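UDP-N-acetylglucosamine pyrophosphorylase (Entamoeba histolytica, PDB 3OC9) probably catalyses the joining of N-acetyl-alpha-D-glucosamine 1-phosphate and UTP into UDP-N-acetyl-alpha-D-glucosamine, with release of diphosphate. Local coordinates at residues T104-E107 against I108-F112; Y111-E114 against H115-G119; L170-M173 against N174-I178; F325-R329 against F330-S334; T349-R352 against D353-L357. All coordinates share one frame; numbering follows the deposited sequence. Where two conformers were deposited one is given.

Contact 1. Residues T104-E107 against I108-F112; sequences TIEE and INNYF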
# COMPACT_ATOMS: atom_id res chain seq x y z
N THR A 104 18.04 7.44 5.28
CA THR A 104 17.99 6.26 4.40
C THR A 104 17.98 6.54 2.89
O THR A 104 18.13 5.62 2.09
CB THR A 104 16.75 5.36 4.71
OG1 THR A 104 15.55 6.09 4.44
CG2 THR A 104 16.76 4.88 6.17
N ILE A 105 17.84 7.81 2.50
CA ILE A 105 17.74 8.17 1.07
C ILE A 105 18.93 7.72 0.16
O ILE A 105 18.72 7.24 -0.98
CB ILE A 105 17.36 9.68 0.87
CG1 ILE A 105 17.04 9.99 -0.60
CG2 ILE A 105 18.44 10.63 1.47
CD1 ILE A 105 16.10 11.19 -0.81
N GLU A 106 20.16 7.87 0.66
CA GLU A 106 21.32 7.46 -0.15
C GLU A 106 21.36 5.94 -0.40
O GLU A 106 21.64 5.49 -1.53
CB GLU A 106 22.64 7.97 0.48
CG GLU A 106 23.90 7.58 -0.31
CD GLU A 106 25.22 8.01 0.36
OE1 GLU A 106 25.21 8.90 1.23
OE2 GLU A 106 26.28 7.46 -0.01
N GLU A 107 21.07 5.15 0.64
CA GLU A 107 21.05 3.67 0.52
C GLU A 107 19.99 3.16 -0.50
O GLU A 107 20.27 2.25 -1.30
CB GLU A 107 20.88 3.02 1.92
CG GLU A 107 20.65 1.49 1.90
CD GLU A 107 20.54 0.84 3.29
OE1 GLU A 107 20.21 1.53 4.29
OE2 GLU A 107 20.78 -0.39 3.37
N ILE A 108 18.81 3.77 -0.50
CA ILE A 108 17.75 3.39 -1.45
C ILE A 108 18.09 3.77 -2.90
O ILE A 108 17.92 2.97 -3.82
CB ILE A 108 16.35 3.92 -1.02
CG1 ILE A 108 15.96 3.29 0.32
CG2 ILE A 108 15.28 3.58 -2.08
CD1 ILE A 108 14.95 4.08 1.10
N ASN A 109 18.60 4.99 -3.11
CA ASN A 109 19.06 5.42 -4.43
C ASN A 109 20.14 4.48 -5.02
O ASN A 109 20.07 4.11 -6.20
CB ASN A 109 19.58 6.88 -4.40
CG ASN A 109 18.46 7.92 -4.56
OD1 ASN A 109 17.44 7.67 -5.21
ND2 ASN A 109 18.70 9.12 -4.04
N ASN A 110 21.11 4.10 -4.18
CA ASN A 110 22.17 3.18 -4.60
C ASN A 110 21.62 1.78 -4.95
O ASN A 110 22.11 1.15 -5.90
CB ASN A 110 23.25 3.05 -3.52
CG ASN A 110 24.19 4.25 -3.48
OD1 ASN A 110 24.35 4.97 -4.47
ND2 ASN A 110 24.82 4.47 -2.34
N TYR A 111 20.62 1.32 -4.20
CA TYR A 111 20.00 -0.00 -4.44
C TYR A 111 19.39 -0.07 -5.85
O TYR A 111 19.66 -1.02 -6.60
CB TYR A 111 18.96 -0.36 -3.34
CG TYR A 111 18.28 -1.70 -3.55
CD1 TYR A 111 17.00 -1.77 -4.13
CD2 TYR A 111 18.90 -2.89 -3.17
CE1 TYR A 111 16.36 -3.00 -4.33
CE2 TYR A 111 18.27 -4.14 -3.38
CZ TYR A 111 17.00 -4.17 -3.96
OH TYR A 111 16.36 -5.38 -4.17
N PHE A 112 18.61 0.95 -6.23
CA PHE A 112 18.02 0.99 -7.59
C PHE A 112 19.08 1.11 -8.72
O PHE A 112 19.02 0.40 -9.74
CB PHE A 112 16.93 2.08 -7.70
CG PHE A 112 15.57 1.66 -7.16
CD1 PHE A 112 14.67 0.95 -7.98
CD2 PHE A 112 15.18 1.95 -5.85
CE1 PHE A 112 13.38 0.55 -7.49
CE2 PHE A 112 13.91 1.55 -5.35
CZ PHE A 112 13.01 0.84 -6.18
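Thr104, at the N-cap position of helix 105-114, gives its carbonyl O to Ile108 N at 3.3 Å, the first of four i to i+4 bonds. Its side chain runs alongside that of Ile108, whose CG1 is anti to the carbonyl carbon (chi1 -63°), which lets CD1 lie 3.9 Å from Thr104 OG1. That hydroxyl makes no capping bond; its polar partner is Thr100 OG1, at the end of strand 95-100. Ile105 O is bound by Asn109 N at 3.1 Å in a nearly straight bond (169° at the hydrogen). CG1 of Ile105 lies beside the Asn109 amide, 3.9 Å from ND2. Glu106 repeats the pattern: its O takes Asn110 N at 3.0 Å, and its extended chain passes Asn110 ND2 at 3.8 Å from CG, the carboxylate and amide planes turned 84° apart. Glu107 O accepts Tyr111 N at 3.1 Å, while its side chain reaches away to His53, whose ND1 bonds OE2. The helix is the middle element of a beta-alpha-beta unit: Ile105 and Ile108 lie against Thr100 of strand 95-100 and against strand 125-134, at Pro129 and Cys127 respectively, while Tyr111 and Phe112 turn to helix 68-87.

Contact 2. Residues Y111-E114 against H115-G119; sequences YFKE and HQYFG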
# COMPACT_ATOMS: atom_id res chain seq x y z
N TYR A 111 20.62 1.32 -4.20
CA TYR A 111 20.00 -0.00 -4.44
C TYR A 111 19.39 -0.07 -5.85
O TYR A 111 19.66 -1.02 -6.60
CB TYR A 111 18.96 -0.36 -3.34
CG TYR A 111 18.28 -1.70 -3.55
CD1 TYR A 111 17.00 -1.77 -4.13
CD2 TYR A 111 18.90 -2.89 -3.17
CE1 TYR A 111 16.36 -3.00 -4.33
CE2 TYR A 111 18.27 -4.14 -3.38
CZ TYR A 111 17.00 -4.17 -3.96
OH TYR A 111 16.36 -5.38 -4.17
N PHE A 112 18.61 0.95 -6.23
CA PHE A 112 18.02 0.99 -7.59
C PHE A 112 19.08 1.11 -8.72
O PHE A 112 19.02 0.40 -9.74
CB PHE A 112 16.93 2.08 -7.70
CG PHE A 112 15.57 1.66 -7.16
CD1 PHE A 112 14.67 0.95 -7.98
CD2 PHE A 112 15.18 1.95 -5.85
CE1 PHE A 112 13.38 0.55 -7.49
CE2 PHE A 112 13.91 1.55 -5.35
CZ PHE A 112 13.01 0.84 -6.18
N LYS A 113 20.06 2.00 -8.54
CA LYS A 113 21.10 2.24 -9.57
C LYS A 113 21.92 0.98 -9.89
O LYS A 113 22.15 0.64 -11.06
CB LYS A 113 22.03 3.38 -9.09
CG LYS A 113 23.23 3.73 -10.01
CD LYS A 113 22.81 4.19 -11.39
CE LYS A 113 23.99 4.83 -12.15
NZ LYS A 113 23.76 4.92 -13.62
N GLU A 114 22.37 0.29 -8.85
CA GLU A 114 23.20 -0.90 -9.10
C GLU A 114 22.41 -2.14 -9.57
O GLU A 114 23.01 -3.12 -10.04
CB GLU A 114 24.14 -1.17 -7.92
CG GLU A 114 25.04 0.06 -7.54
CD GLU A 114 26.07 0.50 -8.63
OE1 GLU A 114 26.58 -0.38 -9.37
OE2 GLU A 114 26.37 1.74 -8.69
N HIS A 115 21.08 -2.07 -9.51
CA HIS A 115 20.24 -3.10 -10.15
C HIS A 115 19.67 -2.65 -11.52
O HIS A 115 18.76 -3.30 -12.06
CB HIS A 115 19.11 -3.58 -9.20
CG HIS A 115 19.58 -4.39 -8.02
ND1 HIS A 115 19.65 -5.77 -8.02
CD2 HIS A 115 20.00 -4.00 -6.79
CE1 HIS A 115 20.09 -6.19 -6.85
NE2 HIS A 115 20.31 -5.14 -6.08
N GLN A 116 20.23 -1.58 -12.09
CA GLN A 116 19.77 -1.00 -13.39
C GLN A 116 18.23 -0.84 -13.43
O GLN A 116 17.57 -1.10 -14.45
CB GLN A 116 20.33 -1.79 -14.59
CG GLN A 116 20.46 -1.05 -15.96
CD GLN A 116 21.44 0.12 -15.96
OE1 GLN A 116 22.54 0.05 -15.40
NE2 GLN A 116 21.05 1.21 -16.60
N TYR A 117 17.69 -0.39 -12.28
CA TYR A 117 16.25 -0.08 -12.09
C TYR A 117 15.23 -1.20 -12.39
O TYR A 117 14.04 -0.94 -12.61
CB TYR A 117 15.88 1.24 -12.80
CG TYR A 117 16.82 2.36 -12.42
CD1 TYR A 117 16.66 3.06 -11.21
CD2 TYR A 117 17.90 2.69 -13.22
CE1 TYR A 117 17.55 4.07 -10.85
CE2 TYR A 117 18.78 3.70 -12.87
CZ TYR A 117 18.61 4.38 -11.69
OH TYR A 117 19.50 5.38 -11.35
N PHE A 118 15.70 -2.46 -12.36
CA PHE A 118 14.88 -3.63 -12.72
C PHE A 118 14.16 -3.49 -14.07
O PHE A 118 13.11 -4.10 -14.30
CB PHE A 118 13.89 -4.01 -11.57
CG PHE A 118 14.56 -4.27 -10.24
CD1 PHE A 118 15.24 -5.47 -10.01
CD2 PHE A 118 14.53 -3.31 -9.22
CE1 PHE A 118 15.88 -5.72 -8.79
CE2 PHE A 118 15.16 -3.55 -8.00
CZ PHE A 118 15.84 -4.77 -7.79
N GLY A 119 14.75 -2.72 -15.00
CA GLY A 119 14.15 -2.55 -16.33
C GLY A 119 13.30 -1.29 -16.54
O GLY A 119 12.87 -1.02 -17.67
O HOH W 1 23.34 2.07 -14.02
O HOH W 2 20.89 5.83 -13.78
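Tyr117 folds back against Phe112 and Lys113, and His115 against Tyr111, as helix 105-114 ends in a Schellman motif. Gln116, with positive phi, is the C-prime residue; Tyr117 N reaches back to Phe112 O at 3.0 Å, and Gln116 N bonds Lys113 O at 3.1 Å from above the carbonyl plane. That reversal lays the Tyr117 ring along the last turn, with Phe112 O and Lys113 CA over one face. Its CD1 touches Phe112 CB at 3.7 Å, burying the beginning of that side chain, while the Phe112 ring goes on to meet Phe69 of helix 68-87.

His115 lies on another side of the helix end. Its CG is anti to its own carbonyl carbon (chi1 -69°), which puts CD2 at Tyr111 O, 3.0 Å away and in the imidazole plane. The same CD2 sits over one face of the Tyr111 ring, and the two rings meet obliquely at 46°. Phe118 completes the aromatic cluster by turning its edge to Tyr111 CE1, and one face of its ring lies against His115 CB. Tyr111 OH is hydrogen-bonded to Ser67 OG.

On the solvent side, one water links Lys113 NZ to Gln116 OE1. A second water accepts from Lys113 NZ and lies in the Tyr117 ring plane, 2.8 Å from Tyr117 OH, whose oxygen also touches Lys113 CD at 3.5 Å.

Contact 3. Residues L170-M173 against N174-I178; sequences LEFM and NEKGI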
# COMPACT_ATOMS: atom_id res chain seq x y z
N LEU A 170 4.17 18.29 -6.47
CA LEU A 170 2.88 18.78 -6.99
C LEU A 170 3.06 19.65 -8.26
O LEU A 170 2.29 19.53 -9.22
CB LEU A 170 2.03 19.50 -5.91
CG LEU A 170 1.73 18.72 -4.60
CD1 LEU A 170 0.82 19.54 -3.69
CD2 LEU A 170 1.10 17.36 -4.88
N GLU A 171 4.10 20.50 -8.27
CA GLU A 171 4.45 21.27 -9.48
C GLU A 171 4.80 20.35 -10.66
O GLU A 171 4.34 20.58 -11.78
CB GLU A 171 5.60 22.26 -9.19
CG GLU A 171 5.15 23.50 -8.40
CD GLU A 171 6.22 24.58 -8.27
OE1 GLU A 171 7.26 24.51 -8.96
OE2 GLU A 171 6.01 25.51 -7.47
N PHE A 172 5.59 19.29 -10.38
CA PHE A 172 5.98 18.28 -11.40
C PHE A 172 4.75 17.54 -11.96
O PHE A 172 4.64 17.32 -13.19
CB PHE A 172 7.00 17.30 -10.79
CG PHE A 172 7.53 16.24 -11.74
CD1 PHE A 172 8.56 16.54 -12.63
CD2 PHE A 172 7.04 14.93 -11.71
CE1 PHE A 172 9.08 15.56 -13.51
CE2 PHE A 172 7.54 13.93 -12.57
CZ PHE A 172 8.57 14.25 -13.47
N MET A 173 3.82 17.14 -11.07
CA MET A 173 2.57 16.51 -11.55
C MET A 173 1.79 17.40 -12.55
O MET A 173 1.33 16.91 -13.59
CB MET A 173 1.66 16.08 -10.37
CG MET A 173 2.19 14.89 -9.55
SD MET A 173 1.14 14.66 -8.05
CE MET A 173 1.74 13.07 -7.43
N ASN A 174 1.63 18.69 -12.24
CA ASN A 174 0.93 19.61 -13.16
C ASN A 174 1.66 19.75 -14.51
O ASN A 174 1.03 19.74 -15.57
CB ASN A 174 0.67 20.99 -12.50
CG ASN A 174 -0.38 20.91 -11.37
OD1 ASN A 174 -1.35 20.16 -11.45
ND2 ASN A 174 -0.17 21.69 -10.31
N GLU A 175 2.99 19.84 -14.48
CA GLU A 175 3.82 19.91 -15.70
C GLU A 175 3.62 18.69 -16.63
O GLU A 175 3.51 18.83 -17.86
CB GLU A 175 5.29 20.06 -15.30
CG GLU A 175 6.34 19.91 -16.41
CD GLU A 175 7.78 20.04 -15.90
OE1 GLU A 175 7.99 20.19 -14.66
OE2 GLU A 175 8.70 19.99 -16.75
N LYS A 176 3.57 17.50 -16.02
CA LYS A 176 3.42 16.21 -16.73
C LYS A 176 1.97 15.83 -17.11
O LYS A 176 1.76 14.87 -17.88
CB LYS A 176 4.06 15.07 -15.92
CG LYS A 176 5.57 15.20 -15.67
CD LYS A 176 6.36 14.81 -16.92
CE LYS A 176 7.80 15.27 -16.83
NZ LYS A 176 8.54 14.92 -18.08
N GLY A 177 0.99 16.55 -16.58
CA GLY A 177 -0.44 16.24 -16.81
C GLY A 177 -1.01 15.11 -15.94
O GLY A 177 -2.08 14.56 -16.25
N ILE A 178 -0.31 14.76 -14.86
CA ILE A 178 -0.78 13.71 -13.92
C ILE A 178 -2.03 14.15 -13.14
O ILE A 178 -2.04 15.21 -12.47
CB ILE A 178 0.36 13.26 -12.97
CG1 ILE A 178 1.49 12.57 -13.77
CG2 ILE A 178 -0.21 12.33 -11.82
CD1 ILE A 178 2.79 12.35 -12.98
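Asn174, Glu175 and Lys176 send their backbone N-H groups to the carbonyls of Leu170, Glu171 and Phe172 in regular i to i+4 bonds of 3.0 to 3.2 Å, and the chain then leaves the helix at Gly177. Among the side chains, Phe172 and Lys176 meet over a ring face. Phe172 swings CG anti to its backbone N (chi1 -178°), which carries the ring along the helix toward the next turn. Lys176 bends at chi2 and crosses obliquely over the ring, setting CG 4.0 Å from the centroid of the Phe172 ring, 16° off its normal, in a CH-pi contact. Farther out, CE passes beyond the rim, 3.6 Å from both CE1 and CZ of Phe172. The Phe172 ring also meets His95 edge-to-face and approaches His126.

The end of the helix is a Schellman motif: Gly177 has positive phi (80°), a setting that favours glycine, and Ile178 N closes back on Met173 O at 3.0 Å. This turn brings Ile178 over Met173, their CB atoms 4.0 Å apart. Met173 CG lies 4.2 Å from Ile178 CG2, the two side chains crossing at a slant. Met173 continues in an extended chain to touch Phe97 of strand 95-100, and this part of the contact is buried. Asn174 turns the other way: its amide leans back toward Leu170 O, but the hydrogen-bond partner of ND2 is Glu272 OE2 of helix 268-274, the helix whose Leu271 packs on Leu170.

Contact 4. Residues F325-R329 against F330-S334; sequences FEIQR and FIEFS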
# COMPACT_ATOMS: atom_id res chain seq x y z
N PHE A 325 -14.86 1.43 -2.67
CA PHE A 325 -14.61 0.32 -3.65
C PHE A 325 -14.31 -1.00 -2.90
O PHE A 325 -13.24 -1.14 -2.27
CB PHE A 325 -13.41 0.77 -4.53
CG PHE A 325 -13.08 -0.11 -5.76
CD1 PHE A 325 -12.61 -1.41 -5.63
CD2 PHE A 325 -13.15 0.44 -7.05
CE1 PHE A 325 -12.24 -2.19 -6.76
CE2 PHE A 325 -12.79 -0.31 -8.19
CZ PHE A 325 -12.34 -1.63 -8.04
N GLU A 326 -15.22 -1.98 -2.95
CA GLU A 326 -14.97 -3.28 -2.27
C GLU A 326 -13.97 -4.20 -3.01
O GLU A 326 -14.14 -4.43 -4.23
CB GLU A 326 -16.30 -4.07 -2.06
CG GLU A 326 -16.09 -5.41 -1.26
CD GLU A 326 -17.33 -6.34 -1.20
OE1 GLU A 326 -18.39 -6.03 -1.81
OE2 GLU A 326 -17.23 -7.41 -0.55
N ILE A 327 -12.96 -4.72 -2.30
CA ILE A 327 -12.06 -5.78 -2.85
C ILE A 327 -12.25 -7.13 -2.13
O ILE A 327 -12.70 -7.17 -0.99
CB ILE A 327 -10.55 -5.36 -2.81
CG1 ILE A 327 -10.10 -5.10 -1.35
CG2 ILE A 327 -10.35 -4.10 -3.70
CD1 ILE A 327 -8.57 -5.23 -1.10
N GLN A 328 -11.90 -8.23 -2.81
CA GLN A 328 -11.90 -9.56 -2.18
C GLN A 328 -10.53 -9.84 -1.56
O GLN A 328 -9.50 -9.56 -2.18
CB GLN A 328 -12.20 -10.63 -3.23
CG GLN A 328 -13.60 -10.53 -3.83
CD GLN A 328 -14.69 -10.54 -2.77
OE1 GLN A 328 -14.85 -11.52 -2.04
NE2 GLN A 328 -15.44 -9.44 -2.67
N ARG A 329 -10.50 -10.40 -0.34
CA ARG A 329 -9.21 -10.68 0.32
C ARG A 329 -8.41 -11.66 -0.54
O ARG A 329 -7.18 -11.55 -0.63
CB ARG A 329 -9.40 -11.25 1.75
CG ARG A 329 -10.17 -10.31 2.73
CD ARG A 329 -10.45 -10.95 4.12
NE ARG A 329 -11.44 -10.17 4.88
CZ ARG A 329 -11.18 -9.48 5.99
NH1 ARG A 329 -9.96 -9.47 6.51
NH2 ARG A 329 -12.16 -8.82 6.58
N PHE A 330 -9.09 -12.61 -1.18
CA PHE A 330 -8.41 -13.67 -1.95
C PHE A 330 -7.64 -13.09 -3.17
O PHE A 330 -6.63 -13.66 -3.63
CB PHE A 330 -9.46 -14.74 -2.36
CG PHE A 330 -8.92 -15.84 -3.24
CD1 PHE A 330 -8.45 -17.03 -2.68
CD2 PHE A 330 -8.94 -15.70 -4.63
CE1 PHE A 330 -7.95 -18.06 -3.49
CE2 PHE A 330 -8.44 -16.73 -5.45
CZ PHE A 330 -7.95 -17.91 -4.88
N ILE A 331 -8.11 -11.95 -3.67
CA ILE A 331 -7.54 -11.30 -4.85
C ILE A 331 -6.44 -10.25 -4.48
O ILE A 331 -5.39 -10.19 -5.14
CB ILE A 331 -8.66 -10.59 -5.70
CG1 ILE A 331 -9.78 -11.58 -6.12
CG2 ILE A 331 -8.08 -9.75 -6.88
CD1 ILE A 331 -9.41 -12.56 -7.26
N GLU A 332 -6.69 -9.42 -3.46
CA GLU A 332 -5.79 -8.24 -3.23
C GLU A 332 -5.42 -7.94 -1.75
O GLU A 332 -5.12 -6.79 -1.41
CB GLU A 332 -6.32 -6.96 -3.96
CG GLU A 332 -5.23 -5.89 -4.30
CD GLU A 332 -5.74 -4.57 -4.93
OE1 GLU A 332 -4.90 -3.65 -5.12
OE2 GLU A 332 -6.96 -4.42 -5.22
N PHE A 333 -5.40 -8.96 -0.87
CA PHE A 333 -4.88 -8.74 0.52
C PHE A 333 -4.11 -9.93 1.16
O PHE A 333 -4.73 -10.86 1.65
CB PHE A 333 -5.98 -8.25 1.48
CG PHE A 333 -5.46 -7.81 2.85
CD1 PHE A 333 -4.91 -6.55 3.03
CD2 PHE A 333 -5.48 -8.70 3.93
CE1 PHE A 333 -4.40 -6.16 4.28
CE2 PHE A 333 -4.96 -8.33 5.19
CZ PHE A 333 -4.43 -7.05 5.36
N SER A 334 -2.77 -9.86 1.18
CA SER A 334 -1.95 -10.80 1.99
C SER A 334 -0.68 -10.08 2.46
O SER A 334 0.20 -9.79 1.64
CB SER A 334 -1.60 -12.08 1.19
OG SER A 334 -0.99 -13.08 2.02
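Gln328 O accepts two N-H groups as the chain passes from strand 322-326 into the short helix 329-332: Glu332 N at 3.1 Å, almost in line with the carbonyl, and Ile331 N, also at 3.1 Å but from above the carbonyl plane. Arg329 O follows with Phe333 N at 3.2 Å, closing the next turn. Gln328 is thus the N-cap residue, and its CB touches Ile331 CG1 at 3.9 Å. Its chain, bent at chi2, brings NE2 to Glu326 OE2 in a weak bond.

Strand 322-326 runs into helix 329-332 through Ile327 and this N-cap, with Ile327 pointing into the turn. Its two branches divide the work: CD1 reaches Glu332 CB at 4.0 Å, and CG2 meets Glu332 OE2 at 3.7 Å, the side chains crossing at about a right angle. Glu332 runs out extended, with CG anti to the backbone N (chi1 -155°), and its buried carboxylate is held at both oxygens: OE2 forms a salt bridge with Lys212 and OE1 takes Lys192 N. Arg329 heads off in another direction, NH1 in a salt bridge with Glu221 OE2 and NH2 bonded to Lys215 O.

Contact 5. Residues T349-R352 against D353-L357; sequences TVKR and DWYRL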
# COMPACT_ATOMS: atom_id res chain seq x y z
N THR A 349 2.53 -17.75 4.83
CA THR A 349 1.13 -17.36 4.59
C THR A 349 1.00 -16.57 3.28
O THR A 349 0.02 -16.76 2.52
CB THR A 349 0.45 -16.60 5.78
OG1 THR A 349 1.09 -15.33 6.02
CG2 THR A 349 0.49 -17.43 7.06
N VAL A 350 2.00 -15.73 3.00
CA VAL A 350 2.08 -15.00 1.71
C VAL A 350 2.22 -15.97 0.52
O VAL A 350 1.47 -15.86 -0.45
CB VAL A 350 3.22 -13.93 1.71
CG1 VAL A 350 3.42 -13.35 0.30
CG2 VAL A 350 2.93 -12.81 2.74
N LYS A 351 3.17 -16.90 0.60
CA LYS A 351 3.31 -17.97 -0.41
C LYS A 351 2.02 -18.75 -0.73
O LYS A 351 1.64 -18.88 -1.91
CB LYS A 351 4.39 -18.98 0.02
CG LYS A 351 5.70 -18.83 -0.66
CD LYS A 351 6.54 -20.09 -0.36
CE LYS A 351 7.95 -19.94 -0.88
NZ LYS A 351 8.90 -20.91 -0.25
N ARG A 352 1.35 -19.24 0.33
CA ARG A 352 0.09 -20.00 0.20
C ARG A 352 -0.99 -19.20 -0.55
O ARG A 352 -1.68 -19.75 -1.43
CB ARG A 352 -0.42 -20.44 1.59
CG ARG A 352 -1.72 -21.27 1.60
CD ARG A 352 -2.24 -21.51 3.03
NE ARG A 352 -1.42 -22.47 3.76
CZ ARG A 352 -0.59 -22.15 4.75
NH1 ARG A 352 -0.49 -20.89 5.15
NH2 ARG A 352 0.13 -23.09 5.35
N ASP A 353 -1.11 -17.90 -0.22
CA ASP A 353 -2.12 -17.02 -0.82
C ASP A 353 -1.79 -16.72 -2.31
O ASP A 353 -2.68 -16.78 -3.17
CB ASP A 353 -2.27 -15.70 -0.00
CG ASP A 353 -3.03 -15.88 1.34
OD1 ASP A 353 -3.82 -16.84 1.49
OD2 ASP A 353 -2.86 -15.02 2.24
N TRP A 354 -0.52 -16.42 -2.61
CA TRP A 354 -0.10 -16.13 -4.00
C TRP A 354 -0.29 -17.36 -4.93
O TRP A 354 -0.80 -17.24 -6.06
CB TRP A 354 1.34 -15.55 -4.04
CG TRP A 354 1.86 -15.12 -5.43
CD1 TRP A 354 1.21 -14.34 -6.36
CD2 TRP A 354 3.15 -15.42 -5.98
NE1 TRP A 354 2.01 -14.16 -7.47
CE2 TRP A 354 3.20 -14.82 -7.27
CE3 TRP A 354 4.26 -16.15 -5.53
CZ2 TRP A 354 4.32 -14.92 -8.10
CZ3 TRP A 354 5.39 -16.25 -6.37
CH2 TRP A 354 5.40 -15.64 -7.64
N TYR A 355 0.08 -18.54 -4.43
CA TYR A 355 -0.08 -19.79 -5.19
C TYR A 355 -1.56 -20.09 -5.51
O TYR A 355 -1.87 -20.48 -6.64
CB TYR A 355 0.57 -20.99 -4.45
CG TYR A 355 2.10 -21.00 -4.38
CD1 TYR A 355 2.87 -20.06 -5.08
CD2 TYR A 355 2.77 -21.97 -3.61
CE1 TYR A 355 4.29 -20.07 -5.00
CE2 TYR A 355 4.19 -21.99 -3.53
CZ TYR A 355 4.93 -21.04 -4.23
OH TYR A 355 6.33 -21.06 -4.17
N ARG A 356 -2.46 -19.87 -4.55
CA ARG A 356 -3.89 -20.14 -4.75
C ARG A 356 -4.53 -19.17 -5.77
O ARG A 356 -5.35 -19.58 -6.60
CB ARG A 356 -4.66 -20.12 -3.41
CG ARG A 356 -4.37 -21.34 -2.51
CD ARG A 356 -5.01 -21.18 -1.11
NE ARG A 356 -4.67 -22.28 -0.21
CZ ARG A 356 -5.15 -22.44 1.02
NH1 ARG A 356 -6.02 -21.57 1.54
NH2 ARG A 356 -4.77 -23.48 1.75
N LEU A 357 -4.14 -17.88 -5.69
CA LEU A 357 -4.57 -16.90 -6.70
C LEU A 357 -4.15 -17.30 -8.13
O LEU A 357 -4.95 -17.20 -9.09
CB LEU A 357 -4.05 -15.49 -6.34
CG LEU A 357 -4.43 -14.35 -7.28
CD1 LEU A 357 -5.96 -14.22 -7.42
CD2 LEU A 357 -3.79 -13.01 -6.82
O HOH W 3 7.97 -22.96 -2.73
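Arg352 sends CG anti to its backbone N (chi1 -178°) and bends at chi3, whereas Arg356 holds CG anti to its carbonyl carbon (chi1 -72°) and stretches out to NE; the two chains therefore run side by side in the same direction. The touch is made by methylene groups: Arg352 CD lies over one face of the Arg356 guanidinium, 3.5 Å from NH2, and Arg352 CG sits 3.6 Å from Arg356 NE. The guanidinium planes are 67° apart. With Arg352 NE only 4.0 Å from Arg356 NH2, the like charges probably oppose each other, although both residues are exposed.

One residue earlier, and so round the helix, Lys351 and Tyr355 also lie side by side. The Tyr355 ring is laid over Lys351 O, which stands 3.3 Å above its plane toward the rim, while the same oxygen accepts Tyr355 N at 3.0 Å. At the far end Lys351 CE passes 3.8 Å from Tyr355 OH. A water donates to that hydroxyl and bonds weakly with Lys351 NZ; Glu378 OE2 is the hydroxyl's protein partner.

Val350 O takes Trp354 N, and Asp353 N bonds Thr349 O at 3.2 Å. Asp353 OD2 is hydrogen-bonded to Ser334 OG. On the buried side of helix 347-364, Trp354 meets Phe62 and Leu190, Val350 lies on Ile189, and Leu357 packs on Phe330 and Ile331 of helix 329-332.

Overall arrangement
Contacts 1 and 2 are surface contacts sharing helix 105-114 through Tyr111 and Phe112: contact 1 is its regular body with polar flanks, contact 2 its aromatic, water-bridged end. Contact 3 is partly buried and ends its helix by a Schellman motif, as contact 2 does, but with glycine at the turn and a lysine-phenylalanine pair. Contacts 1 and 3 do not touch, yet both pack on strand 95-100. Contacts 4 and 5, also partly buried, meet directly, helix 329-332 packing on helix 347-364. Contact 4 holds a buried carboxylate by outside partners, whereas contact 5 puts two arginines on an exposed face.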